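Local coordinates for agenet domain-containing protein (Arabidopsis thaliana, PDB 6IE4), which probably reads histone H3 tails carrying methyllysine, its first two Agenet domains forming a tandem module that binds the methylated tail, at residues G36-I41 with C52-T57. Numbering follows the deposited sequence.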
loop_
_atom_site.group_PDB
_atom_site.type_symbol
_atom_site.label_atom_id
_atom_site.label_comp_id
_atom_site.label_asym_id
_atom_site.label_seq_id
_atom_site.Cartn_x
_atom_site.Cartn_y
_atom_site.Cartn_z
ATOM N N GLY A 36 -3.018 0.519 -7.878
ATOM C CA GLY A 36 -3.118 0.179 -9.277
ATOM C C GLY A 36 -4.542 0.111 -9.791
ATOM O O GLY A 36 -5.479 0.649 -9.195
ATOM N N LYS A 37 -4.699 -0.633 -10.884
ATOM C CA LYS A 37 -5.943 -0.692 -11.638
ATOM C C LYS A 37 -6.046 -2.054 -12.300
ATOM O O LYS A 37 -5.044 -2.620 -12.750
ATOM C CB LYS A 37 -6.021 0.364 -12.751
ATOM C CG LYS A 37 -6.581 1.726 -12.372
ATOM C CD LYS A 37 -5.959 2.835 -13.259
ATOM C CE LYS A 37 -5.609 2.298 -14.662
ATOM N NZ LYS A 37 -5.806 3.297 -15.754
ATOM N N VAL A 38 -7.268 -2.535 -12.437
ATOM C CA VAL A 38 -7.510 -3.821 -13.066
ATOM C C VAL A 38 -7.548 -3.579 -14.568
ATOM O O VAL A 38 -8.047 -2.545 -15.023
ATOM C CB VAL A 38 -8.815 -4.463 -12.565
ATOM C CG1 VAL A 38 -8.990 -5.840 -13.188
ATOM C CG2 VAL A 38 -8.814 -4.586 -11.052
ATOM N N ILE A 39 -6.919 -4.472 -15.325
ATOM C CA ILE A 39 -6.849 -4.375 -16.782
ATOM C C ILE A 39 -7.713 -5.433 -17.442
ATOM O O ILE A 39 -8.474 -5.140 -18.364
ATOM C CB ILE A 39 -5.395 -4.532 -17.276
ATOM C CG1 ILE A 39 -4.468 -3.443 -16.795
ATOM C CG2 ILE A 39 -5.363 -4.661 -18.804
ATOM C CD1 ILE A 39 -3.053 -3.748 -17.301
ATOM N N THR A 40 -7.583 -6.678 -16.984
ATOM C CA THR A 40 -8.209 -7.831 -17.613
ATOM C C THR A 40 -8.661 -8.782 -16.520
ATOM O O THR A 40 -7.857 -9.233 -15.696
ATOM C CB THR A 40 -7.261 -8.523 -18.610
ATOM O OG1 THR A 40 -5.983 -8.763 -18.000
ATOM C CG2 THR A 40 -7.091 -7.696 -19.899
ATOM N N ILE A 41 -9.967 -9.012 -16.484
ATOM C CA ILE A 41 -10.624 -10.077 -15.741
ATOM C C ILE A 41 -10.665 -11.250 -16.711
ATOM O O ILE A 41 -10.700 -11.016 -17.928
ATOM C CB ILE A 41 -12.019 -9.615 -15.279
ATOM C CG1 ILE A 41 -11.892 -8.767 -14.014
ATOM C CG2 ILE A 41 -12.998 -10.770 -15.088
ATOM C CD1 ILE A 41 -11.083 -9.435 -12.920
ATOM N N CYS A 52 -6.468 -12.180 -12.206
ATOM C CA CYS A 52 -6.644 -11.055 -13.098
ATOM C C CYS A 52 -5.280 -10.407 -13.319
ATOM O O CYS A 52 -4.275 -10.802 -12.724
ATOM C CB CYS A 52 -7.645 -10.059 -12.529
ATOM S SG CYS A 52 -6.948 -9.354 -11.077
ATOM N N GLN A 53 -5.246 -9.402 -14.179
ATOM C CA GLN A 53 -4.028 -8.666 -14.478
ATOM C C GLN A 53 -4.254 -7.189 -14.194
ATOM O O GLN A 53 -5.303 -6.632 -14.528
ATOM C CB GLN A 53 -3.618 -8.838 -15.952
ATOM C CG GLN A 53 -2.305 -8.179 -16.331
ATOM C CD GLN A 53 -2.215 -7.837 -17.823
ATOM O OE1 GLN A 53 -3.233 -7.749 -18.520
ATOM N NE2 GLN A 53 -0.990 -7.676 -18.321
ATOM N N VAL A 54 -3.275 -6.564 -13.553
ATOM C CA VAL A 54 -3.413 -5.195 -13.088
ATOM C C VAL A 54 -2.297 -4.355 -13.712
ATOM O O VAL A 54 -1.337 -4.870 -14.285
ATOM C CB VAL A 54 -3.372 -5.099 -11.543
ATOM C CG1 VAL A 54 -4.630 -5.709 -10.910
ATOM C CG2 VAL A 54 -2.130 -5.794 -10.989
ATOM N N GLU A 55 -2.401 -3.049 -13.530
ATOM C CA GLU A 55 -1.368 -2.118 -13.946
ATOM C C GLU A 55 -1.114 -1.213 -12.758
ATOM O O GLU A 55 -2.034 -0.549 -12.274
ATOM C CB GLU A 55 -1.804 -1.328 -15.183
ATOM C CG GLU A 55 -1.141 0.026 -15.397
ATOM C CD GLU A 55 -1.451 0.600 -16.782
ATOM O OE1 GLU A 55 -1.469 -0.171 -17.766
ATOM O OE2 GLU A 55 -1.724 1.817 -16.881
ATOM N N TYR A 56 0.112 -1.245 -12.254
ATOM C CA TYR A 56 0.490 -0.438 -11.108
ATOM C C TYR A 56 0.476 1.026 -11.498
ATOM O O TYR A 56 0.850 1.384 -12.618
ATOM C CB TYR A 56 1.875 -0.836 -10.603
ATOM C CG TYR A 56 1.978 -2.229 -10.028
ATOM C CD1 TYR A 56 1.848 -3.351 -10.838
ATOM C CD2 TYR A 56 2.291 -2.422 -8.691
ATOM C CE1 TYR A 56 1.968 -4.626 -10.322
ATOM C CE2 TYR A 56 2.419 -3.692 -8.162
ATOM C CZ TYR A 56 2.249 -4.788 -8.983
ATOM O OH TYR A 56 2.378 -6.058 -8.474
ATOM N N THR A 57 -0.020 1.873 -10.603
ATOM C CA THR A 57 0.026 3.291 -10.917
ATOM C C THR A 57 1.371 3.936 -10.615
ATOM O O THR A 57 1.674 4.965 -11.217
ATOM C CB THR A 57 -1.103 4.048 -10.217
ATOM O OG1 THR A 57 -0.919 3.983 -8.806
ATOM C CG2 THR A 57 -2.449 3.426 -10.578
#
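Thr40 turns its OG1 into the crowded position between backbone N and carbonyl carbon (chi1 50°), while Gln53 sends CG anti to its own N (chi1 -176°) and runs on extended. The two side chains therefore meet across the strands: Thr40 OG1 donates to Gln53 OE1 at 3.0 Å, in the amide plane and on a lone pair. The backbone here forms a classic beta bulge, Ile39 and Thr40 both facing Gln53. Gln53 O takes a firm bond from Ile39 N at 2.8 Å and a weak one from Thr40 N, and Gln53 N donates back to Thr40 O. Because of the bulge, Ile39 leans over the partner strand, its CD1 reaching 3.4 Å from Glu55 CB, the two side chains crossing at about a right angle. Toward Gly36 the ladder continues with Glu55 N giving Lys37 O a 2.8 Å bond, while the return bond from Lys37 N to Glu55 O is weak. On the other face Val38 CG2 packs on Val54 CG1. Tyr56 packs against a basic side chain of the bound peptide. In the SH3-like Agenet barrel, strand 19-22 flanks this hairpin at Val38 and Val54, and strand 68-74 pairs with 51-56.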